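Local coordinates for capsid protein (Penaeus vannamei nodavirus, PDB 5YKZ) that forms the viral shell, its protruding domain probably pairing with a second copy to build the dimeric spikes on the particle surface, at residues B[10-16]-B[109-115]; B[25-31]-B[94-100]. All blocks are in the same frame, centred on the assembly; numbering follows the deposited sequence.

Contact 1. Residues B[10-16]-B[109-115]; sequences VDKAVNF and TTGFNII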
loop_
_atom_site.group_PDB
_atom_site.type_symbol
_atom_site.label_atom_id
_atom_site.label_comp_id
_atom_site.label_asym_id
_atom_site.label_seq_id
_atom_site.Cartn_x
_atom_site.Cartn_y
_atom_site.Cartn_z
ATOM N N VAL B 10 6.787 -4.357 9.538
ATOM C CA VAL B 10 5.447 -4.966 9.347
ATOM C C VAL B 10 5.301 -6.018 10.385
ATOM O O VAL B 10 6.021 -7.056 10.276
ATOM C CB VAL B 10 5.253 -5.520 7.934
ATOM C CG1 VAL B 10 3.879 -6.168 7.852
ATOM C CG2 VAL B 10 5.286 -4.346 6.996
ATOM N N ASP B 11 4.442 -5.786 11.334
ATOM C CA ASP B 11 4.125 -6.738 12.362
ATOM C C ASP B 11 3.365 -7.939 11.902
ATOM O O ASP B 11 3.641 -9.141 12.293
ATOM C CB ASP B 11 3.394 -6.102 13.498
ATOM C CG ASP B 11 3.087 -7.131 14.551
ATOM O OD1 ASP B 11 4.017 -7.513 15.256
ATOM O OD2 ASP B 11 1.980 -7.712 14.554
ATOM N N LYS B 12 2.373 -7.713 11.061
ATOM C CA LYS B 12 1.661 -8.812 10.407
ATOM C C LYS B 12 0.907 -8.275 9.217
ATOM O O LYS B 12 0.643 -7.052 9.048
ATOM C CB LYS B 12 0.743 -9.569 11.245
ATOM C CG LYS B 12 -0.145 -8.672 11.979
ATOM C CD LYS B 12 -0.833 -9.426 13.164
ATOM C CE LYS B 12 -1.399 -10.740 12.676
ATOM N NZ LYS B 12 -2.081 -11.501 13.758
ATOM N N ALA B 13 0.618 -9.197 8.325
ATOM C CA ALA B 13 -0.192 -8.953 7.120
ATOM C C ALA B 13 -1.532 -9.599 7.386
ATOM O O ALA B 13 -1.594 -10.777 7.857
ATOM C CB ALA B 13 0.545 -9.692 6.039
ATOM N N VAL B 14 -2.629 -8.916 7.132
ATOM C CA VAL B 14 -3.970 -9.406 7.415
ATOM C C VAL B 14 -4.861 -9.242 6.243
ATOM O O VAL B 14 -4.863 -8.132 5.639
ATOM C CB VAL B 14 -4.565 -8.684 8.625
ATOM C CG1 VAL B 14 -5.942 -9.221 8.984
ATOM C CG2 VAL B 14 -3.653 -8.892 9.825
ATOM N N ASN B 15 -5.599 -10.235 5.793
ATOM C CA ASN B 15 -6.572 -10.048 4.750
ATOM C C ASN B 15 -7.787 -9.305 5.241
ATOM O O ASN B 15 -8.226 -9.473 6.378
ATOM C CB ASN B 15 -7.018 -11.386 4.186
ATOM C CG ASN B 15 -5.932 -12.115 3.478
ATOM O OD1 ASN B 15 -4.968 -11.496 2.979
ATOM N ND2 ASN B 15 -6.090 -13.438 3.366
ATOM N N PHE B 16 -8.370 -8.489 4.365
ATOM C CA PHE B 16 -9.692 -7.944 4.607
ATOM C C PHE B 16 -10.748 -9.061 4.582
ATOM O O PHE B 16 -10.611 -10.031 3.822
ATOM C CB PHE B 16 -10.057 -6.862 3.595
ATOM C CG PHE B 16 -9.423 -5.558 3.841
ATOM C CD1 PHE B 16 -9.709 -4.855 5.003
ATOM C CD2 PHE B 16 -8.562 -4.966 2.932
ATOM C CE1 PHE B 16 -9.203 -3.611 5.223
ATOM C CE2 PHE B 16 -8.014 -3.722 3.192
ATOM C CZ PHE B 16 -8.318 -3.048 4.301
ATOM N N THR B 109 -9.256 -11.455 -2.856
ATOM C CA THR B 109 -8.587 -11.288 -1.583
ATOM C C THR B 109 -7.690 -10.087 -1.619
ATOM O O THR B 109 -6.760 -9.997 -2.454
ATOM C CB THR B 109 -7.764 -12.519 -1.232
ATOM O OG1 THR B 109 -8.631 -13.676 -1.130
ATOM C CG2 THR B 109 -7.106 -12.372 0.122
ATOM N N THR B 110 -7.956 -9.156 -0.715
ATOM C CA THR B 110 -7.070 -7.994 -0.513
ATOM C C THR B 110 -6.817 -7.923 0.983
ATOM O O THR B 110 -7.413 -8.643 1.780
ATOM C CB THR B 110 -7.641 -6.718 -1.066
ATOM O OG1 THR B 110 -8.723 -6.266 -0.272
ATOM C CG2 THR B 110 -8.053 -6.861 -2.522
ATOM N N GLY B 111 -5.931 -7.009 1.387
ATOM C CA GLY B 111 -5.550 -6.915 2.767
ATOM C C GLY B 111 -4.761 -5.678 3.079
ATOM O O GLY B 111 -4.766 -4.684 2.323
ATOM N N PHE B 112 -4.103 -5.745 4.205
ATOM C CA PHE B 112 -3.354 -4.615 4.736
ATOM C C PHE B 112 -2.166 -5.109 5.507
ATOM O O PHE B 112 -2.164 -6.237 6.038
ATOM C CB PHE B 112 -4.241 -3.654 5.585
ATOM C CG PHE B 112 -4.979 -4.349 6.695
ATOM C CD1 PHE B 112 -6.211 -4.919 6.452
ATOM C CD2 PHE B 112 -4.477 -4.341 7.951
ATOM C CE1 PHE B 112 -6.919 -5.507 7.483
ATOM C CE2 PHE B 112 -5.209 -4.896 8.992
ATOM C CZ PHE B 112 -6.424 -5.490 8.737
ATOM N N ASN B 113 -1.146 -4.260 5.588
ATOM C CA ASN B 113 -0.022 -4.414 6.487
ATOM C C ASN B 113 -0.219 -3.695 7.725
ATOM O O ASN B 113 -0.716 -2.578 7.686
ATOM C CB ASN B 113 1.268 -3.964 5.788
ATOM C CG ASN B 113 1.690 -5.081 4.731
ATOM O OD1 ASN B 113 1.696 -6.249 5.016
ATOM N ND2 ASN B 113 1.815 -4.715 3.651
ATOM N N ILE B 114 0.103 -4.294 8.874
ATOM C CA ILE B 114 0.044 -3.647 10.180
ATOM C C ILE B 114 1.455 -3.265 10.549
ATOM O O ILE B 114 2.326 -4.134 10.740
ATOM C CB ILE B 114 -0.555 -4.547 11.233
ATOM C CG1 ILE B 114 -1.919 -5.112 10.782
ATOM C CG2 ILE B 114 -0.616 -3.797 12.555
ATOM C CD1 ILE B 114 -2.614 -5.905 11.852
ATOM N N ILE B 115 1.726 -1.989 10.572
ATOM C CA ILE B 115 3.067 -1.399 10.704
ATOM C C ILE B 115 3.193 -0.859 12.100
ATOM O O ILE B 115 2.329 -0.233 12.644
ATOM C CB ILE B 115 3.268 -0.287 9.699
ATOM C CG1 ILE B 115 3.055 -0.835 8.311
ATOM C CG2 ILE B 115 4.668 0.279 9.839
ATOM C CD1 ILE B 115 2.880 0.133 7.259
HETATM O O HOH W 1 -10.357 -10.155 0.999
#
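F112 lies at the middle of the apolar side of this antiparallel strand pair. V14 sits over one face of its ring in a CH-pi contact, V14 CB being 4.0 Å from the ring centroid, and I114 extends the patch, with its CD1 3.8 Å from V14 CG2. F16, just beyond the end of strand 7-15, adds a second ring: its CE1 comes within 3.5 Å of F112 CD1, the two planes inclined at 50°. Q28 and V30 of strand 26-30 and L59 and A61 of strand 58-63 pack against this surface, so it belongs to the domain interior.

Main-chain hydrogen bonds join the strands. V14 and F112 form a hydrogen-bonded pair, V14 N to F112 O and F112 N to V14 O both measuring 2.9 Å. I114 N donates to K12 O (2.8 Å), whereas I114 O accepts from D11 N (2.7 Å); because D11 and K12 both face I114, this is a classic beta bulge, which shifts the register by one. At the far end F16 N reaches T110 O (2.8 Å), and a water joins F16 O to T110 N. On the other face V10, A13 and N113 gather, V10 packing on F84 and I115 on L40 of the second subunit.

The polar groups at the rim have partners outside the pair: D11 forms a salt bridge with R9, and the T109 hydroxyl bonds to K18. Backbone pairing is thus backed by the apolar face of V14, F112 and I114 turned to the domain interior, while V10 and I115 on the other face meet the second subunit.

Contact 2. Residues B[25-31]-B[94-100]; sequences AEIQTVT and TFDLSVV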
loop_
_atom_site.group_PDB
_atom_site.type_symbol
_atom_site.label_atom_id
_atom_site.label_comp_id
_atom_site.label_asym_id
_atom_site.label_seq_id
_atom_site.Cartn_x
_atom_site.Cartn_y
_atom_site.Cartn_z
ATOM N N ALA B 25 -21.832 -2.459 5.460
ATOM C CA ALA B 25 -20.511 -2.543 6.170
ATOM C C ALA B 25 -20.562 -3.591 7.297
ATOM O O ALA B 25 -21.668 -3.770 7.913
ATOM C CB ALA B 25 -20.203 -1.246 6.769
ATOM N N GLU B 26 -19.530 -4.354 7.508
ATOM C CA GLU B 26 -19.415 -5.282 8.620
ATOM C C GLU B 26 -18.192 -4.876 9.447
ATOM O O GLU B 26 -17.222 -4.253 8.970
ATOM C CB GLU B 26 -19.183 -6.693 8.060
ATOM C CG GLU B 26 -20.354 -7.313 7.311
ATOM C CD GLU B 26 -20.112 -8.690 6.736
ATOM O OE1 GLU B 26 -19.112 -9.405 7.172
ATOM O OE2 GLU B 26 -20.939 -9.219 5.916
ATOM N N ILE B 27 -18.129 -5.370 10.662
ATOM C CA ILE B 27 -16.920 -5.270 11.491
ATOM C C ILE B 27 -15.958 -6.340 11.157
ATOM O O ILE B 27 -16.293 -7.514 11.010
ATOM C CB ILE B 27 -17.329 -5.357 12.999
ATOM C CG1 ILE B 27 -18.239 -4.205 13.421
ATOM C CG2 ILE B 27 -16.095 -5.450 13.836
ATOM C CD1 ILE B 27 -17.505 -2.893 13.442
ATOM N N GLN B 28 -14.676 -5.941 11.035
ATOM C CA GLN B 28 -13.538 -6.804 11.062
ATOM C C GLN B 28 -12.811 -6.485 12.317
ATOM O O GLN B 28 -12.311 -5.387 12.520
ATOM C CB GLN B 28 -12.623 -6.585 9.836
ATOM C CG GLN B 28 -11.387 -7.352 9.967
ATOM C CD GLN B 28 -10.631 -7.510 8.648
ATOM O OE1 GLN B 28 -11.039 -7.022 7.586
ATOM N NE2 GLN B 28 -9.468 -8.138 8.713
ATOM N N THR B 29 -12.692 -7.449 13.206
ATOM C CA THR B 29 -11.904 -7.367 14.423
ATOM C C THR B 29 -10.576 -7.886 14.189
ATOM O O THR B 29 -10.360 -9.051 13.748
ATOM C CB THR B 29 -12.629 -8.105 15.586
ATOM O OG1 THR B 29 -13.887 -7.528 15.796
ATOM C CG2 THR B 29 -11.842 -8.063 16.883
ATOM N N VAL B 30 -9.529 -7.097 14.439
ATOM C CA VAL B 30 -8.141 -7.488 14.343
ATOM C C VAL B 30 -7.630 -7.721 15.764
ATOM O O VAL B 30 -7.799 -6.871 16.623
ATOM C CB VAL B 30 -7.337 -6.388 13.634
ATOM C CG1 VAL B 30 -5.913 -6.748 13.536
ATOM C CG2 VAL B 30 -7.920 -6.112 12.237
ATOM N N THR B 31 -7.000 -8.885 15.959
ATOM C CA THR B 31 -6.536 -9.301 17.257
ATOM C C THR B 31 -5.073 -9.618 17.263
ATOM O O THR B 31 -4.367 -9.639 16.269
ATOM C CB THR B 31 -7.338 -10.600 17.656
ATOM O OG1 THR B 31 -6.954 -11.682 16.830
ATOM C CG2 THR B 31 -8.842 -10.398 17.609
ATOM N N THR B 94 -6.716 -5.497 20.553
ATOM C CA THR B 94 -7.614 -5.577 19.422
ATOM C C THR B 94 -8.044 -4.245 18.975
ATOM O O THR B 94 -8.074 -3.266 19.695
ATOM C CB THR B 94 -8.888 -6.455 19.686
ATOM O OG1 THR B 94 -9.965 -5.665 20.230
ATOM C CG2 THR B 94 -8.517 -7.694 20.489
ATOM N N PHE B 95 -8.492 -4.170 17.685
ATOM C CA PHE B 95 -9.228 -3.050 17.181
ATOM C C PHE B 95 -10.194 -3.489 16.133
ATOM O O PHE B 95 -10.026 -4.544 15.511
ATOM C CB PHE B 95 -8.325 -1.917 16.623
ATOM C CG PHE B 95 -7.493 -2.360 15.416
ATOM C CD1 PHE B 95 -8.038 -2.325 14.143
ATOM C CD2 PHE B 95 -6.134 -2.665 15.520
ATOM C CE1 PHE B 95 -7.300 -2.666 13.044
ATOM C CE2 PHE B 95 -5.369 -3.012 14.402
ATOM C CZ PHE B 95 -5.967 -3.023 13.160
ATOM N N ASP B 96 -11.219 -2.720 15.918
ATOM C CA ASP B 96 -12.218 -2.978 14.920
ATOM C C ASP B 96 -12.186 -2.039 13.751
ATOM O O ASP B 96 -11.977 -0.830 13.904
ATOM C CB ASP B 96 -13.649 -2.887 15.524
ATOM C CG ASP B 96 -14.014 -3.964 16.477
ATOM O OD1 ASP B 96 -13.357 -4.948 16.557
ATOM O OD2 ASP B 96 -15.074 -3.798 17.129
ATOM N N LEU B 97 -12.368 -2.560 12.552
ATOM C CA LEU B 97 -12.572 -1.815 11.324
ATOM C C LEU B 97 -13.998 -1.967 10.855
ATOM O O LEU B 97 -14.581 -3.048 11.036
ATOM C CB LEU B 97 -11.638 -2.292 10.221
ATOM C CG LEU B 97 -10.162 -2.271 10.508
ATOM C CD1 LEU B 97 -9.406 -2.836 9.297
ATOM C CD2 LEU B 97 -9.655 -0.907 10.831
ATOM N N SER B 98 -14.501 -0.999 10.196
ATOM C CA SER B 98 -15.750 -1.091 9.431
ATOM C C SER B 98 -15.388 -1.323 7.965
ATOM O O SER B 98 -14.628 -0.438 7.423
ATOM C CB SER B 98 -16.512 0.163 9.573
ATOM O OG SER B 98 -17.674 0.202 8.768
ATOM N N VAL B 99 -15.791 -2.365 7.326
ATOM C CA VAL B 99 -15.358 -2.724 5.961
ATOM C C VAL B 99 -16.569 -2.915 5.119
ATOM O O VAL B 99 -17.535 -3.592 5.517
ATOM C CB VAL B 99 -14.566 -4.026 6.005
ATOM C CG1 VAL B 99 -14.119 -4.351 4.577
ATOM C CG2 VAL B 99 -13.349 -3.962 6.907
ATOM N N VAL B 100 -16.602 -2.295 3.962
ATOM C CA VAL B 100 -17.731 -2.370 3.076
ATOM C C VAL B 100 -17.292 -2.658 1.667
ATOM O O VAL B 100 -16.289 -2.068 1.170
ATOM C CB VAL B 100 -18.599 -1.107 3.127
ATOM C CG1 VAL B 100 -17.855 0.086 2.774
ATOM C CG2 VAL B 100 -19.911 -1.268 2.314
#
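Strands 26-30 and 95-100 run antiparallel, their axes 4.6 Å apart at closest approach and their directions 148° apart, and the register is unbroken. Three hydrogen-bonded pairs alternate with non-hydrogen-bonded ones. E26 N to V99 O and V99 N to E26 O are both 2.9 Å; Q28 N to L97 O is 2.9 Å and L97 N to Q28 O 2.8 Å; V30 N to F95 O is 2.8 Å and F95 N to V30 O 3.0 Å. Between them, short CA-H...O contacts such as I27 CA to L97 O (3.3 Å) fill the intervening positions.

Strand alternation then sorts the side chains. V30, F95, L97 and V99 share the buried face with Q28. V30 CB stands 3.8 Å from the centroid of the F95 ring, over its face, in a CH-pi contact. The reverse face, with I27, T29, D96 and S98, is more polar: T29 OG1 donates to D96 OD1 at 2.7 Å, a side-chain bond across a non-hydrogen-bonded pair, while I27 CG2 lies 3.7 Å from D96 CG.

Strand 26-30 is an outermost strand within the chain, and strand 95-101 is bonded on its other side to strand 58-63 (S98 with T62, V100 with S60) and, just past that strand's end, D96 with V64. Inward, F95 and L97 reach L41 of strand 38-48, while V30 and L97 touch F112 of strand 111-118.

Contacts 1 and 2 lie at the two ends of one antiparallel sheet, whose outermost strands within the chain are 7-15 and 26-30, yet their centres are only 13 Å apart. The sheet therefore curls so that its ends face one another. Along the chain contact 2 is nested inside contact 1: strand 26-30 follows 7-15, and 111-118 follows 95-101. The seam is bridged by Q28, whose NE2 is 3.0 Å from N15 O in a probable hydrogen bond and whose OE1 accepts a hydrogen bond from the I17 main-chain N, and by I114 CD1 packing 3.8 Å from V30 CG1. Closing the all-beta domain in this way lets the apolar faces of both contacts share one interior, while contact 1 alone also touches the second subunit.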